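Local coordinates for reticulocyte binding protein (Streptococcus agalactiae COH1, PDB 3FAW) that probably hydrolyses the alpha-1,6-glucosidic branch linkages of pullulan, glycogen and related alpha-glucans as a cell-wall-anchored streptococcal pullulanase, at residues 675-680 with 685-690; 580-585 with 595-600; 588-593 with 626-631. All coordinates share one frame; numbering follows the deposited sequence.

Contact 1 (675-680 with 685-690); sequences WAAATD and PISTKT
Ala677 and Ala678 lie against Ser687 and Thr688 where the short helix 675-679 meets the first turns of helix 685-703; the segment axes approach to 7.4 Å with their N-to-C directions 63° apart, and the CA atoms of Ala678 and Thr688 are 5.5 Å from each other. Two small hydroxyl side chains of the second helix carry the contact, and they do different work. Ser687 uses its hydroxyl: OG donates to the backbone O of Ala677, a bond that refines to a very short 2.4 Å, so its exact length is doubtful. The Ser687 hydroxyl reaches the carbonyl because it is turned between its own backbone N and carbonyl carbon (chi1 62°), while the Ala677 methyl stands beside it, CB to OG 3.8 Å. Thr688 presents its methyl instead. CG2 sits over the end of the first helix, 3.6 Å from Ala677 O and 3.4 Å from Asp680 O, in contact mainly with backbone atoms, whereas OG1 bonds back to the carbonyl of His684, just ahead of the helix. Asp680 is the first residue to leave helical backbone angles; its OD1 accepts from Lys683 N within the short connection between the helices. Just before it, Thr679 OG1 donates to Trp675 O at 2.6 Å from above the carbonyl plane, and Thr679 N reaches the same oxygen from the opposite face, two bonds on one acceptor in the last turn. Beyond the contact, Trp675 packs among Phe278, Phe673 and Tyr304, the last of these on helix 302-308, while Ile686 and Thr690 of the second helix lie against His598 of helix 590-609.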
loop_
_atom_site.group_PDB
_atom_site.type_symbol
_atom_site.label_atom_id
_atom_site.label_comp_id
_atom_site.label_asym_id
_atom_site.label_seq_id
_atom_site.Cartn_x
_atom_site.Cartn_y
_atom_site.Cartn_z
ATOM N N TRP A 675 18.798 -1.455 16.021
ATOM C CA TRP A 675 18.527 -2.477 17.040
ATOM C C TRP A 675 19.081 -2.128 18.419
ATOM O O TRP A 675 18.459 -2.450 19.441
ATOM C CB TRP A 675 19.027 -3.850 16.580
ATOM C CG TRP A 675 18.087 -4.457 15.615
ATOM C CD1 TRP A 675 18.198 -4.467 14.259
ATOM C CD2 TRP A 675 16.850 -5.102 15.924
ATOM N NE1 TRP A 675 17.116 -5.094 13.702
ATOM C CE2 TRP A 675 16.271 -5.496 14.701
ATOM C CE3 TRP A 675 16.176 -5.393 17.119
ATOM C CZ2 TRP A 675 15.048 -6.165 14.637
ATOM C CZ3 TRP A 675 14.962 -6.058 17.053
ATOM C CH2 TRP A 675 14.410 -6.435 15.819
ATOM N N ALA A 676 20.235 -1.467 18.445
ATOM C CA ALA A 676 20.815 -0.979 19.698
ATOM C C ALA A 676 19.875 0.020 20.371
ATOM O O ALA A 676 19.570 -0.104 21.560
ATOM C CB ALA A 676 22.171 -0.340 19.441
ATOM N N ALA A 677 19.417 1.003 19.601
ATOM C CA ALA A 677 18.475 2.007 20.097
ATOM C C ALA A 677 17.174 1.370 20.589
ATOM O O ALA A 677 16.566 1.850 21.544
ATOM C CB ALA A 677 18.179 3.046 19.004
ATOM N N ALA A 678 16.756 0.290 19.929
ATOM C CA ALA A 678 15.535 -0.424 20.280
ATOM C C ALA A 678 15.685 -1.362 21.486
ATOM O O ALA A 678 14.738 -1.525 22.246
ATOM C CB ALA A 678 15.023 -1.208 19.072
ATOM N N THR A 679 16.850 -1.985 21.662
ATOM C CA THR A 679 16.989 -3.073 22.649
ATOM C C THR A 679 18.137 -2.965 23.660
ATOM O O THR A 679 18.125 -3.675 24.666
ATOM C CB THR A 679 17.150 -4.432 21.944
ATOM O OG1 THR A 679 18.318 -4.397 21.115
ATOM C CG2 THR A 679 15.930 -4.751 21.100
ATOM N N ASP A 680 19.128 -2.116 23.396
ATOM C CA ASP A 680 20.281 -1.988 24.290
ATOM C C ASP A 680 19.980 -0.995 25.412
ATOM O O ASP A 680 20.123 0.221 25.242
ATOM C CB ASP A 680 21.535 -1.579 23.508
ATOM C CG ASP A 680 22.818 -1.868 24.272
ATOM O OD1 ASP A 680 22.851 -1.639 25.499
ATOM O OD2 ASP A 680 23.795 -2.324 23.645
ATOM N N PRO A 685 19.350 4.340 27.015
ATOM C CA PRO A 685 18.290 4.262 28.024
ATOM C C PRO A 685 16.995 5.020 27.679
ATOM O O PRO A 685 15.920 4.602 28.114
ATOM C CB PRO A 685 18.952 4.859 29.273
ATOM C CG PRO A 685 20.005 5.752 28.752
ATOM C CD PRO A 685 20.515 5.098 27.507
ATOM N N ILE A 686 17.090 6.109 26.914
ATOM C CA ILE A 686 15.907 6.906 26.553
ATOM C C ILE A 686 15.001 6.198 25.523
ATOM O O ILE A 686 13.783 6.127 25.702
ATOM C CB ILE A 686 16.309 8.306 26.026
ATOM C CG1 ILE A 686 17.024 9.097 27.126
ATOM C CG2 ILE A 686 15.086 9.078 25.539
ATOM C CD1 ILE A 686 17.580 10.435 26.674
ATOM N N SER A 687 15.601 5.680 24.455
ATOM C CA SER A 687 14.854 4.987 23.403
ATOM C C SER A 687 14.312 3.631 23.865
ATOM O O SER A 687 13.237 3.215 23.436
ATOM C CB SER A 687 15.721 4.813 22.150
ATOM O OG SER A 687 16.861 4.020 22.420
ATOM N N THR A 688 15.053 2.947 24.734
ATOM C CA THR A 688 14.596 1.674 25.299
ATOM C C THR A 688 13.460 1.882 26.312
ATOM O O THR A 688 12.553 1.053 26.411
ATOM C CB THR A 688 15.757 0.855 25.931
ATOM O OG1 THR A 688 16.460 1.641 26.905
ATOM C CG2 THR A 688 16.732 0.399 24.849
ATOM N N LYS A 689 13.502 2.988 27.053
ATOM C CA LYS A 689 12.380 3.364 27.924
ATOM C C LYS A 689 11.125 3.642 27.100
ATOM O O LYS A 689 10.023 3.245 27.479
ATOM C CB LYS A 689 12.726 4.592 28.771
ATOM C CG LYS A 689 11.608 5.026 29.727
ATOM C CD LYS A 689 12.101 6.071 30.721
ATOM C CE LYS A 689 10.985 6.545 31.631
ATOM N NZ LYS A 689 11.426 7.646 32.528
ATOM N N THR A 690 11.306 4.329 25.975
ATOM C CA THR A 690 10.214 4.636 25.060
ATOM C C THR A 690 9.614 3.369 24.437
ATOM O O THR A 690 8.397 3.272 24.290
ATOM C CB THR A 690 10.679 5.606 23.952
ATOM O OG1 THR A 690 11.005 6.873 24.537
ATOM C CG2 THR A 690 9.596 5.805 22.899
#

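Contact 2 (580-585 with 595-600); sequences DVIAKS and EDIHRR
Ile582 and Ile597 pack against each other between two helices of the catalytic domain, an alpha-amylase-type TIM barrel; both helices, 578-586 and 590-609, lie in the connection between barrel strands 566-568 and 614-618. The isoleucine side chains slide past one another in opposite directions, with the CG2 methyls 3.7 Å apart. Each CG2 is anti to its own backbone N, and each CG1 branch leads elsewhere. From Ile597 it carries CD1 to the methyl of Ala583, 3.6 Å from CB; from Ile582 it carries CD1 along the backbone of the second helix, where Ile582 CD1 lies 4.0 Å from Arg600 C. Ala583 and Ile597 are also the nearest CA pair of the two segments, 6.2 Å from CA to CA. The segment axes are 9.5 Å apart at closest and run at 115° to each other. No hydrogen bond crosses the contact, and the four residues that touch are all buried. Arg600 contributes the aliphatic part of its chain, with CD 4.1 Å from Ile582 CG2, and then turns its guanidinium away from Ile582. In the next shell, Ile586 extends the apolar surface on one helix, touching both Ile597 and Arg600, and Leu601 extends it on the other, lying against Ile582. Arg600 NH1 donates to the carbonyl of Ile537, and a salt bridge to Asp596, one turn earlier, also holds the chain, so the charge of this buried arginine is probably well compensated. In that bridge Arg600 NE points at Asp596 OD2 over 3.2 Å with an N-H...O angle of 166°, the oxygen lying in the guanidinium plane but approached from above the plane of its own carboxylate.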
loop_
_atom_site.group_PDB
_atom_site.type_symbol
_atom_site.label_atom_id
_atom_site.label_comp_id
_atom_site.label_asym_id
_atom_site.label_seq_id
_atom_site.Cartn_x
_atom_site.Cartn_y
_atom_site.Cartn_z
ATOM N N ASP A 580 11.598 12.631 14.278
ATOM C CA ASP A 580 12.163 13.720 13.485
ATOM C C ASP A 580 11.185 14.877 13.272
ATOM O O ASP A 580 11.593 16.039 13.261
ATOM C CB ASP A 580 12.661 13.197 12.131
ATOM C CG ASP A 580 13.857 12.254 12.258
ATOM O OD1 ASP A 580 14.469 12.150 13.340
ATOM O OD2 ASP A 580 14.198 11.614 11.248
ATOM N N VAL A 581 9.904 14.563 13.097
ATOM C CA VAL A 581 8.876 15.593 12.905
ATOM C C VAL A 581 8.591 16.343 14.215
ATOM O O VAL A 581 8.313 17.539 14.202
ATOM C CB VAL A 581 7.570 15.001 12.315
ATOM C CG1 VAL A 581 6.792 14.203 13.370
ATOM C CG2 VAL A 581 6.708 16.104 11.724
ATOM N N ILE A 582 8.676 15.641 15.342
ATOM C CA ILE A 582 8.580 16.283 16.655
ATOM C C ILE A 582 9.722 17.282 16.858
ATOM O O ILE A 582 9.482 18.419 17.255
ATOM C CB ILE A 582 8.564 15.246 17.803
ATOM C CG1 ILE A 582 7.197 14.561 17.873
ATOM C CG2 ILE A 582 8.881 15.913 19.145
ATOM C CD1 ILE A 582 7.160 13.333 18.768
ATOM N N ALA A 583 10.952 16.858 16.568
ATOM C CA ALA A 583 12.135 17.715 16.708
ATOM C C ALA A 583 12.070 18.930 15.782
ATOM O O ALA A 583 12.471 20.037 16.164
ATOM C CB ALA A 583 13.408 16.916 16.440
ATOM N N LYS A 584 11.569 18.710 14.567
ATOM C CA LYS A 584 11.353 19.790 13.603
ATOM C C LYS A 584 10.260 20.745 14.071
ATOM O O LYS A 584 10.422 21.964 13.991
ATOM C CB LYS A 584 10.985 19.218 12.226
ATOM C CG LYS A 584 10.483 20.251 11.211
ATOM C CD LYS A 584 11.535 21.302 10.882
ATOM C CE LYS A 584 11.012 22.317 9.871
ATOM N NZ LYS A 584 12.045 23.328 9.509
ATOM N N SER A 585 9.158 20.185 14.565
ATOM C CA SER A 585 7.987 20.982 14.949
ATOM C C SER A 585 8.258 21.925 16.122
ATOM O O SER A 585 7.808 23.070 16.115
ATOM C CB SER A 585 6.799 20.071 15.258
ATOM O OG SER A 585 6.380 19.383 14.087
ATOM N N GLU A 595 15.471 13.907 25.428
ATOM C CA GLU A 595 14.534 13.521 26.482
ATOM C C GLU A 595 13.147 14.155 26.286
ATOM O O GLU A 595 12.127 13.477 26.421
ATOM C CB GLU A 595 15.125 13.906 27.845
ATOM C CG GLU A 595 14.271 13.570 29.062
ATOM C CD GLU A 595 14.162 12.085 29.333
ATOM O OE1 GLU A 595 14.830 11.287 28.643
ATOM O OE2 GLU A 595 13.400 11.717 30.251
ATOM N N ASP A 596 13.120 15.442 25.955
ATOM C CA ASP A 596 11.862 16.141 25.723
ATOM C C ASP A 596 11.141 15.573 24.503
ATOM O O ASP A 596 9.936 15.324 24.540
ATOM C CB ASP A 596 12.108 17.641 25.537
ATOM C CG ASP A 596 10.821 18.437 25.460
ATOM O OD1 ASP A 596 10.029 18.386 26.424
ATOM O OD2 ASP A 596 10.602 19.116 24.434
ATOM N N ILE A 597 11.891 15.370 23.424
ATOM C CA ILE A 597 11.344 14.823 22.186
ATOM C C ILE A 597 10.647 13.482 22.449
ATOM O O ILE A 597 9.539 13.262 21.966
ATOM C CB ILE A 597 12.437 14.680 21.092
ATOM C CG1 ILE A 597 12.909 16.066 20.625
ATOM C CG2 ILE A 597 11.906 13.891 19.897
ATOM C CD1 ILE A 597 14.186 16.043 19.797
ATOM N N HIS A 598 11.286 12.605 23.225
ATOM C CA HIS A 598 10.706 11.295 23.550
ATOM C C HIS A 598 9.506 11.389 24.500
ATOM O O HIS A 598 8.579 10.591 24.403
ATOM C CB HIS A 598 11.765 10.346 24.119
ATOM C CG HIS A 598 12.657 9.748 23.075
ATOM N ND1 HIS A 598 13.626 10.479 22.422
ATOM C CD2 HIS A 598 12.724 8.496 22.566
ATOM C CE1 HIS A 598 14.251 9.702 21.556
ATOM N NE2 HIS A 598 13.724 8.494 21.624
ATOM N N ARG A 599 9.523 12.359 25.412
ATOM C CA ARG A 599 8.363 12.606 26.271
ATOM C C ARG A 599 7.136 12.935 25.418
ATOM O O ARG A 599 6.054 12.404 25.653
ATOM C CB ARG A 599 8.653 13.722 27.284
ATOM C CG ARG A 599 9.481 13.253 28.469
ATOM C CD ARG A 599 9.811 14.381 29.430
ATOM N NE ARG A 599 10.775 13.941 30.438
ATOM C CZ ARG A 599 11.288 14.713 31.396
ATOM N NH1 ARG A 599 10.939 15.993 31.499
ATOM N NH2 ARG A 599 12.157 14.199 32.257
ATOM N N ARG A 600 7.331 13.782 24.410
ATOM C CA ARG A 600 6.279 14.122 23.447
ATOM C C ARG A 600 5.901 12.947 22.540
ATOM O O ARG A 600 4.728 12.757 22.223
ATOM C CB ARG A 600 6.708 15.321 22.597
ATOM C CG ARG A 600 6.858 16.604 23.401
ATOM C CD ARG A 600 7.470 17.716 22.570
ATOM N NE ARG A 600 7.607 18.958 23.330
ATOM C CZ ARG A 600 6.622 19.828 23.566
ATOM N NH1 ARG A 600 5.397 19.605 23.123
ATOM N NH2 ARG A 600 6.864 20.932 24.264
#

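Contact 3 (588-593 with 626-631); sequences KDPKVA and TKRLLN
The N-terminal cap of helix 590-609 meets an arginine from the loop after barrel strand 614-618. Asp589 holds the N-cap position: its OD1 accepts from Lys591 N at 3.1 Å in a nearly straight bond, approached from above the carboxylate plane. The same OD1 faces the guanidinium edge of Arg628, 3.9 Å from NH2, a long salt bridge in which the two flat groups are turned 47° apart. Pro590 comes closer than the carboxylate does. Its CB and CG each lie 3.5 Å from Arg628 NH2, the proline ring and the arginine arriving from opposite directions. This pairing joins two parts of the TIM-barrel domain, the helix leading into its last strand and the loop that leaves that strand. Arg628 reaches the cap with CG anti to its backbone N (chi1 -163°) and a bend at chi3 (-76°). Its other terminal nitrogen, NH1, donates to the carbonyl of Tyr656, while Asp589 OD2 takes a hydrogen bond from Lys654 N, in the same loop ahead of strand 658-660.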
loop_
_atom_site.group_PDB
_atom_site.type_symbol
_atom_site.label_atom_id
_atom_site.label_comp_id
_atom_site.label_asym_id
_atom_site.label_seq_id
_atom_site.Cartn_x
_atom_site.Cartn_y
_atom_site.Cartn_z
ATOM N N LYS A 588 14.073 21.882 17.933
ATOM C CA LYS A 588 15.108 21.586 18.924
ATOM C C LYS A 588 16.095 20.523 18.423
ATOM O O LYS A 588 15.735 19.632 17.651
ATOM C CB LYS A 588 14.464 21.154 20.241
ATOM C CG LYS A 588 13.728 22.286 20.948
ATOM C CD LYS A 588 13.235 21.865 22.325
ATOM C CE LYS A 588 12.639 23.041 23.078
ATOM N NZ LYS A 588 12.234 22.672 24.463
ATOM N N ASP A 589 17.346 20.646 18.862
ATOM C CA ASP A 589 18.409 19.713 18.494
ATOM C C ASP A 589 18.312 18.481 19.390
ATOM O O ASP A 589 18.371 18.613 20.613
ATOM C CB ASP A 589 19.782 20.380 18.664
ATOM C CG ASP A 589 20.916 19.595 18.008
ATOM O OD1 ASP A 589 20.741 18.403 17.689
ATOM O OD2 ASP A 589 22.002 20.180 17.808
ATOM N N PRO A 590 18.141 17.281 18.791
ATOM C CA PRO A 590 18.173 16.027 19.559
ATOM C C PRO A 590 19.442 15.794 20.395
ATOM O O PRO A 590 19.412 14.998 21.331
ATOM C CB PRO A 590 18.052 14.948 18.475
ATOM C CG PRO A 590 17.389 15.620 17.335
ATOM C CD PRO A 590 17.866 17.034 17.362
ATOM N N LYS A 591 20.540 16.468 20.058
ATOM C CA LYS A 591 21.776 16.384 20.850
ATOM C C LYS A 591 21.593 16.895 22.285
ATOM O O LYS A 591 22.250 16.405 23.205
ATOM C CB LYS A 591 22.909 17.159 20.167
ATOM C CG LYS A 591 24.287 16.920 20.786
ATOM C CD LYS A 591 25.391 17.660 20.040
ATOM C CE LYS A 591 25.746 16.996 18.713
ATOM N NZ LYS A 591 26.340 15.642 18.897
ATOM N N VAL A 592 20.712 17.880 22.465
ATOM C CA VAL A 592 20.415 18.436 23.791
ATOM C C VAL A 592 18.971 18.212 24.263
ATOM O O VAL A 592 18.686 18.358 25.453
ATOM C CB VAL A 592 20.699 19.957 23.841
ATOM C CG1 VAL A 592 22.144 20.240 23.474
ATOM C CG2 VAL A 592 19.744 20.719 22.927
ATOM N N ALA A 593 18.066 17.866 23.346
ATOM C CA ALA A 593 16.638 17.767 23.668
ATOM C C ALA A 593 16.042 16.373 23.414
ATOM O O ALA A 593 14.829 16.242 23.240
ATOM C CB ALA A 593 15.861 18.823 22.889
ATOM N N THR A 626 14.962 7.466 13.641
ATOM C CA THR A 626 15.379 8.707 12.985
ATOM C C THR A 626 15.970 8.442 11.602
ATOM O O THR A 626 16.535 7.369 11.346
ATOM C CB THR A 626 16.430 9.472 13.834
ATOM O OG1 THR A 626 16.683 10.756 13.246
ATOM C CG2 THR A 626 17.730 8.689 13.920
ATOM N N LYS A 627 15.843 9.440 10.728
ATOM C CA LYS A 627 16.427 9.403 9.387
ATOM C C LYS A 627 17.319 10.627 9.153
ATOM O O LYS A 627 17.257 11.263 8.096
ATOM C CB LYS A 627 15.323 9.325 8.324
ATOM C CG LYS A 627 14.490 8.055 8.405
ATOM C CD LYS A 627 13.428 7.975 7.313
ATOM C CE LYS A 627 12.630 6.679 7.437
ATOM N NZ LYS A 627 11.456 6.602 6.521
ATOM N N ARG A 628 18.157 10.937 10.143
ATOM C CA ARG A 628 19.068 12.077 10.074
ATOM C C ARG A 628 20.194 11.792 9.078
ATOM O O ARG A 628 20.740 10.690 9.054
ATOM C CB ARG A 628 19.665 12.389 11.456
ATOM C CG ARG A 628 20.287 13.791 11.560
ATOM C CD ARG A 628 21.387 13.876 12.610
ATOM N NE ARG A 628 20.882 13.924 13.985
ATOM C CZ ARG A 628 21.094 14.908 14.864
ATOM N NH1 ARG A 628 21.809 15.984 14.553
ATOM N NH2 ARG A 628 20.578 14.811 16.083
ATOM N N LEU A 629 20.530 12.792 8.267
ATOM C CA LEU A 629 21.561 12.661 7.241
ATOM C C LEU A 629 22.943 12.936 7.843
ATOM O O LEU A 629 23.420 14.075 7.843
ATOM C CB LEU A 629 21.267 13.618 6.078
ATOM C CG LEU A 629 22.077 13.473 4.786
ATOM C CD1 LEU A 629 21.760 12.163 4.075
ATOM C CD2 LEU A 629 21.811 14.658 3.871
ATOM N N LEU A 630 23.571 11.879 8.358
ATOM C CA LEU A 630 24.915 11.956 8.943
ATOM C C LEU A 630 26.004 11.872 7.869
ATOM O O LEU A 630 26.892 11.014 7.929
ATOM C CB LEU A 630 25.116 10.836 9.973
ATOM C CG LEU A 630 24.180 10.829 11.183
ATOM C CD1 LEU A 630 24.413 9.580 12.024
ATOM C CD2 LEU A 630 24.375 12.078 12.025
ATOM N N ASN A 631 25.931 12.779 6.898
ATOM C CA ASN A 631 26.905 12.868 5.815
ATOM C C ASN A 631 27.807 14.078 6.058
ATOM O O ASN A 631 27.297 15.184 6.249
ATOM C CB ASN A 631 26.174 13.014 4.479
ATOM C CG ASN A 631 27.099 12.888 3.280
ATOM O OD1 ASN A 631 28.016 13.688 3.099
ATOM N ND2 ASN A 631 26.847 11.887 2.442
#

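Overall arrangement
All three contacts lie on the same side of the chain's centre, around helix 590-609, which precedes the last barrel strand 614-618. Contacts 2 and 3 share that helix, their segments alternate in sequence, and their centres are about 10 Å apart. Asp580 joins them directly, its carboxylate probably hydrogen-bonded to Thr626 OG1 and Lys627 N. Contact 1 follows both along the chain, its centre about 16 Å from each. It touches contact 2 where Ile686 packs on Glu595, but stays about 7 Å from contact 3 at the nearest atoms. Helix 590-609, part of the barrel's last strand-to-strand crossover, thus packs on helix 685-703, which comes before the C-terminal beta strands.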